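Local coordinates for PtLCIB4 H88A mutant (Phaeodactylum tricornutum, PDB 5B5Z), which probably works, in its native form, as a zinc-dependent beta-type carbonic anhydrase that interconverts carbon dioxide and bicarbonate, at residues Lys77-Gly82 / Phe95-Gly100; Phe87-Leu92 / Gln185-Asp190. One frame throughout, in Å; residues are numbered along the deposited sequence.

From the N terminus, the chain meets the first half of contact 1 at strand 79-80, then the first half of contact 2 at 87-92. It returns to contact 1 on helix 91-99, closing a short loop with 12 residues between the segments. Contact 2 closes much later, on helix 183-192, across 92 residues that include strand 107-117 and helix 140-154. The segments alternate, so the two closures cross rather than nest. They also touch: Gly90 N lies 3.0 Å from Met81 O, a probable hydrogen bond. Together they join strand 79-80, the turn and helix 91-99, and helix 183-192, and both contacts touch the second subunit.

Contact 1. Residues Lys77-Gly82 / Phe95-Gly100; sequences KHFTMG and FGAMAG
Met98 swings its CG away from the backbone N (chi1 -174°) and Met81 sets its own opposite the carbonyl carbon (chi1 -75°), two choices that bring Met98 obliquely across Phe79 and send Met81 to Phe95. The first torsion of Met98 places its CG beside CB and CG of Phe79, its CB lies by CD2 and CG of the ring, and bends at the two later torsions carry the sulfur and methyl off. The evidence is the approach of Met98 CG to Phe79 CB, 3.9 Å. Over the face of the same ring sits backbone: Met98 CA is 3.9 Å from the Phe79 ring centroid and only 11° off the ring normal, a CH-pi contact centred on the ring. The far end of the ring reaches one residue back along the helix, where Phe79 CE2 is 4.2 Å from Ala97 CB and Phe79 CZ is 3.7 Å from Ala97 O, the carbonyl coming in obliquely.

Met81 bends twice as well, and it meets the helix through its sulfur, with Met81 SD 3.5 Å from Phe95 N. Its methyl, Met81 CE, adds an apolar touch on Phe95 CB at 4.2 Å. The CB of Phe95 points away from the strand, and its side chain touches Ile224 and Leu225 of helix 205-228.

Backbone hydrogen bonds of Phe79 to Leu54 and Thr56 hold strand 79-80 in the sheet, and Leu53 touches both Phe79 and Met98. The two segments bury 237 Å² between them. Four of the five touching residues are buried, and the contributing side-chain atoms are carbon and sulfur, two of them lying against backbone O and N; this strand-to-helix junction therefore relies on shape and dispersion, strengthened by one well-centred CH-pi contact, rather than on paired charges.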
loop_
_atom_site.group_PDB
_atom_site.type_symbol
_atom_site.label_atom_id
_atom_site.label_comp_id
_atom_site.label_asym_id
_atom_site.label_seq_id
_atom_site.Cartn_x
_atom_site.Cartn_y
_atom_site.Cartn_z
ATOM N N LYS A 77 1.112 12.127 -6.336
ATOM C CA LYS A 77 1.224 10.678 -6.167
ATOM C C LYS A 77 2.154 10.349 -5.025
ATOM O O LYS A 77 3.236 10.916 -4.922
ATOM C CB LYS A 77 1.746 10.031 -7.448
ATOM C CG LYS A 77 0.719 9.927 -8.575
ATOM C CD LYS A 77 1.422 9.953 -9.925
ATOM C CE LYS A 77 2.590 8.985 -9.966
ATOM N NZ LYS A 77 3.737 9.514 -10.777
ATOM N N HIS A 78 1.742 9.407 -4.188
ATOM C CA HIS A 78 2.485 9.091 -2.975
ATOM C C HIS A 78 3.164 7.731 -3.008
ATOM O O HIS A 78 2.709 6.817 -3.697
ATOM C CB HIS A 78 1.547 9.119 -1.775
ATOM C CG HIS A 78 0.490 8.060 -1.827
ATOM N ND1 HIS A 78 -0.625 8.167 -2.629
ATOM C CD2 HIS A 78 0.365 6.885 -1.166
ATOM C CE1 HIS A 78 -1.381 7.094 -2.475
ATOM N NE2 HIS A 78 -0.804 6.300 -1.593
ATOM N N PHE A 79 4.244 7.621 -2.242
ATOM C CA PHE A 79 4.850 6.342 -1.890
ATOM C C PHE A 79 4.057 5.703 -0.772
ATOM O O PHE A 79 3.631 6.390 0.142
ATOM C CB PHE A 79 6.300 6.534 -1.419
ATOM C CG PHE A 79 7.332 6.380 -2.495
ATOM C CD1 PHE A 79 7.593 7.419 -3.372
ATOM C CD2 PHE A 79 8.078 5.205 -2.603
ATOM C CE1 PHE A 79 8.576 7.289 -4.363
ATOM C CE2 PHE A 79 9.043 5.071 -3.598
ATOM C CZ PHE A 79 9.293 6.115 -4.472
ATOM N N THR A 80 3.871 4.396 -0.803
ATOM C CA THR A 80 3.280 3.751 0.366
ATOM C C THR A 80 4.330 2.996 1.174
ATOM O O THR A 80 5.283 2.414 0.644
ATOM C CB THR A 80 2.140 2.826 -0.030
ATOM O OG1 THR A 80 2.623 1.839 -0.930
ATOM C CG2 THR A 80 1.050 3.616 -0.721
ATOM N N MET A 81 4.189 3.073 2.484
ATOM C CA MET A 81 5.090 2.396 3.384
ATOM C C MET A 81 4.332 1.407 4.252
ATOM O O MET A 81 4.936 0.645 4.993
ATOM C CB MET A 81 5.808 3.408 4.282
ATOM C CG MET A 81 6.905 4.188 3.596
ATOM S SD MET A 81 8.442 3.230 3.627
ATOM C CE MET A 81 8.800 3.076 5.398
ATOM N N GLY A 82 3.006 1.456 4.180
ATOM C CA GLY A 82 2.161 0.776 5.162
ATOM C C GLY A 82 1.912 -0.698 4.866
ATOM O O GLY A 82 2.651 -1.357 4.127
ATOM N N PHE A 95 11.881 3.088 3.021
ATOM C CA PHE A 95 12.217 4.472 3.317
ATOM C C PHE A 95 13.305 4.988 2.382
ATOM O O PHE A 95 13.234 6.115 1.885
ATOM C CB PHE A 95 12.681 4.622 4.765
ATOM C CG PHE A 95 12.967 6.042 5.153
ATOM C CD1 PHE A 95 11.929 6.909 5.444
ATOM C CD2 PHE A 95 14.267 6.522 5.188
ATOM C CE1 PHE A 95 12.184 8.222 5.776
ATOM C CE2 PHE A 95 14.522 7.838 5.526
ATOM C CZ PHE A 95 13.481 8.683 5.818
ATOM N N GLY A 96 14.320 4.167 2.152
ATOM C CA GLY A 96 15.377 4.550 1.232
ATOM C C GLY A 96 14.877 4.759 -0.188
ATOM O O GLY A 96 15.346 5.650 -0.901
ATOM N N ALA A 97 13.934 3.923 -0.612
ATOM C CA ALA A 97 13.341 4.056 -1.938
ATOM C C ALA A 97 12.625 5.392 -2.069
ATOM O O ALA A 97 12.735 6.101 -3.070
ATOM C CB ALA A 97 12.373 2.910 -2.195
ATOM N N MET A 98 11.875 5.724 -1.035
ATOM C CA MET A 98 11.167 6.980 -0.996
ATOM C C MET A 98 12.162 8.152 -1.036
ATOM O O MET A 98 11.997 9.084 -1.820
ATOM C CB MET A 98 10.280 7.009 0.261
ATOM C CG MET A 98 9.369 8.190 0.360
ATOM S SD MET A 98 10.301 9.598 0.969
ATOM C CE MET A 98 10.829 9.006 2.581
ATOM N N ALA A 99 13.179 8.113 -0.181
ATOM C CA ALA A 99 14.127 9.216 -0.066
ATOM C C ALA A 99 14.839 9.452 -1.389
ATOM O O ALA A 99 15.087 10.599 -1.773
ATOM C CB ALA A 99 15.127 8.948 1.046
ATOM N N GLY A 100 15.121 8.366 -2.103
ATOM C CA GLY A 100 15.777 8.446 -3.398
ATOM C C GLY A 100 14.931 9.020 -4.524
ATOM O O GLY A 100 15.418 9.191 -5.635
#

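Contact 2. Residues Phe87-Leu92 / Gln185-Asp190; sequences FPFGGL and QGYVRD
Phe89 presses the edge of its ring on Tyr187 CB, which sits near the ring plane, 3.5 Å from Phe89 CE1. The same ring carbon is 3.7 Å from Tyr187 CD2, an oblique approach to the tyrosine ring that is not a stack. Next along the edge, Phe89 CZ meets Val188 CG2 at 4.0 Å. That methyl is shared: Phe87 CD2 lies 4.1 Å from Val188 CG2, so one valine branch serves both phenylalanines. The valine torsion (chi1 174°) puts CG1 opposite the backbone N and CG2 anti to the carbonyl carbon, beside that N, from where it meets both rings. Replacing Phe89 by an alanine would probably open a gap beside Tyr187 CB and leave Val188 CG2 only the Phe87 ring of this pair to pack on.

Phe87 and Phe89 flank Pro88, the centre of an inverse gamma turn closed by Phe89 N to Phe87 O at 2.8 Å, and a type I beta turn runs from Pro88 to Gly91, whose positive phi suits glycine. Tyr187 also packs on Ala183 of the second subunit, while Val188 rests on Ala145 of helix 140-154. A turn thus packs on helix 183-192. The Val188 side chain is about 9 Å from the zinc held by Cys59, His115 and Cys139, placing the contact near, but not in, the metal site of an LCIB-family beta-carbonic anhydrase fold.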
loop_
_atom_site.group_PDB
_atom_site.type_symbol
_atom_site.label_atom_id
_atom_site.label_comp_id
_atom_site.label_asym_id
_atom_site.label_seq_id
_atom_site.Cartn_x
_atom_site.Cartn_y
_atom_site.Cartn_z
ATOM N N PHE A 87 1.228 -0.233 10.089
ATOM C CA PHE A 87 2.664 -0.287 10.386
ATOM C C PHE A 87 3.511 -0.105 9.137
ATOM O O PHE A 87 3.121 -0.549 8.072
ATOM C CB PHE A 87 3.015 -1.606 11.064
ATOM C CG PHE A 87 2.532 -1.685 12.481
ATOM C CD1 PHE A 87 3.300 -1.173 13.516
ATOM C CD2 PHE A 87 1.303 -2.240 12.771
ATOM C CE1 PHE A 87 2.843 -1.237 14.829
ATOM C CE2 PHE A 87 0.841 -2.304 14.078
ATOM C CZ PHE A 87 1.618 -1.802 15.107
ATOM N N PRO A 88 4.679 0.557 9.274
ATOM C CA PRO A 88 5.569 0.855 8.142
ATOM C C PRO A 88 6.365 -0.364 7.678
ATOM O O PRO A 88 7.583 -0.407 7.787
ATOM C CB PRO A 88 6.490 1.952 8.705
ATOM C CG PRO A 88 6.546 1.663 10.187
ATOM C CD PRO A 88 5.134 1.206 10.520
ATOM N N PHE A 89 5.661 -1.340 7.124
ATOM C CA PHE A 89 6.271 -2.589 6.725
ATOM C C PHE A 89 7.270 -2.437 5.574
ATOM O O PHE A 89 8.090 -3.318 5.376
ATOM C CB PHE A 89 5.182 -3.599 6.370
ATOM C CG PHE A 89 4.491 -4.159 7.576
ATOM C CD1 PHE A 89 5.200 -4.922 8.484
ATOM C CD2 PHE A 89 3.157 -3.900 7.823
ATOM C CE1 PHE A 89 4.584 -5.447 9.604
ATOM C CE2 PHE A 89 2.537 -4.425 8.945
ATOM C CZ PHE A 89 3.253 -5.192 9.836
ATOM N N GLY A 90 7.217 -1.327 4.838
ATOM C CA GLY A 90 8.212 -1.064 3.808
ATOM C C GLY A 90 9.607 -1.002 4.411
ATOM O O GLY A 90 10.598 -1.297 3.743
ATOM N N GLY A 91 9.681 -0.611 5.681
ATOM C CA GLY A 91 10.935 -0.655 6.426
ATOM C C GLY A 91 12.034 0.235 5.882
ATOM O O GLY A 91 11.768 1.220 5.202
ATOM N N LEU A 92 13.276 -0.116 6.197
ATOM C CA LEU A 92 14.425 0.685 5.787
ATOM C C LEU A 92 14.539 0.808 4.270
ATOM O O LEU A 92 14.805 1.885 3.755
ATOM C CB LEU A 92 15.720 0.084 6.351
ATOM C CG LEU A 92 15.830 0.019 7.869
ATOM C CD1 LEU A 92 17.229 -0.450 8.272
ATOM C CD2 LEU A 92 15.509 1.365 8.485
ATOM N N GLN A 185 0.724 -10.145 9.716
ATOM C CA GLN A 185 -0.171 -10.213 10.850
ATOM C C GLN A 185 0.597 -10.708 12.080
ATOM O O GLN A 185 0.288 -10.321 13.187
ATOM C CB GLN A 185 -1.373 -11.109 10.561
ATOM C CG GLN A 185 -2.418 -11.127 11.676
ATOM C CD GLN A 185 -3.063 -9.773 11.935
ATOM O OE1 GLN A 185 -2.899 -8.825 11.155
ATOM N NE2 GLN A 185 -3.798 -9.675 13.033
ATOM N N GLY A 186 1.599 -11.551 11.863
ATOM C CA GLY A 186 2.440 -12.018 12.949
ATOM C C GLY A 186 3.213 -10.855 13.546
ATOM O O GLY A 186 3.366 -10.759 14.764
ATOM N N TYR A 187 3.688 -9.962 12.682
ATOM C CA TYR A 187 4.382 -8.765 13.146
ATOM C C TYR A 187 3.433 -7.851 13.930
ATOM O O TYR A 187 3.832 -7.234 14.916
ATOM C CB TYR A 187 4.999 -8.002 11.966
ATOM C CG TYR A 187 6.221 -8.655 11.338
ATOM C CD1 TYR A 187 7.217 -9.226 12.125
ATOM C CD2 TYR A 187 6.372 -8.703 9.952
ATOM C CE1 TYR A 187 8.335 -9.819 11.547
ATOM C CE2 TYR A 187 7.479 -9.299 9.366
ATOM C CZ TYR A 187 8.455 -9.851 10.167
ATOM O OH TYR A 187 9.553 -10.442 9.588
ATOM N N VAL A 188 2.180 -7.743 13.490
ATOM C CA VAL A 188 1.219 -6.906 14.214
ATOM C C VAL A 188 0.993 -7.460 15.622
ATOM O O VAL A 188 0.973 -6.706 16.604
ATOM C CB VAL A 188 -0.131 -6.800 13.462
ATOM C CG1 VAL A 188 -1.176 -6.057 14.301
ATOM C CG2 VAL A 188 0.077 -6.145 12.094
ATOM N N ARG A 189 0.844 -8.779 15.726
ATOM C CA ARG A 189 0.699 -9.410 17.036
ATOM C C ARG A 189 1.940 -9.134 17.881
ATOM O O ARG A 189 1.823 -8.824 19.070
ATOM C CB ARG A 189 0.472 -10.926 16.921
ATOM C CG ARG A 189 -0.935 -11.325 16.521
ATOM C CD ARG A 189 -1.145 -12.852 16.659
ATOM N NE ARG A 189 -0.196 -13.614 15.849
ATOM C CZ ARG A 189 -0.420 -14.016 14.598
ATOM N NH1 ARG A 189 -1.560 -13.723 13.996
ATOM N NH2 ARG A 189 0.508 -14.700 13.941
ATOM N N ASP A 190 3.112 -9.232 17.263
ATOM C CA ASP A 190 4.377 -8.988 17.975
ATOM C C ASP A 190 4.439 -7.583 18.549
ATOM O O ASP A 190 4.773 -7.397 19.718
ATOM C CB ASP A 190 5.582 -9.189 17.062
ATOM C CG ASP A 190 5.845 -10.648 16.733
ATOM O OD1 ASP A 190 5.355 -11.537 17.467
ATOM O OD2 ASP A 190 6.566 -10.896 15.740
#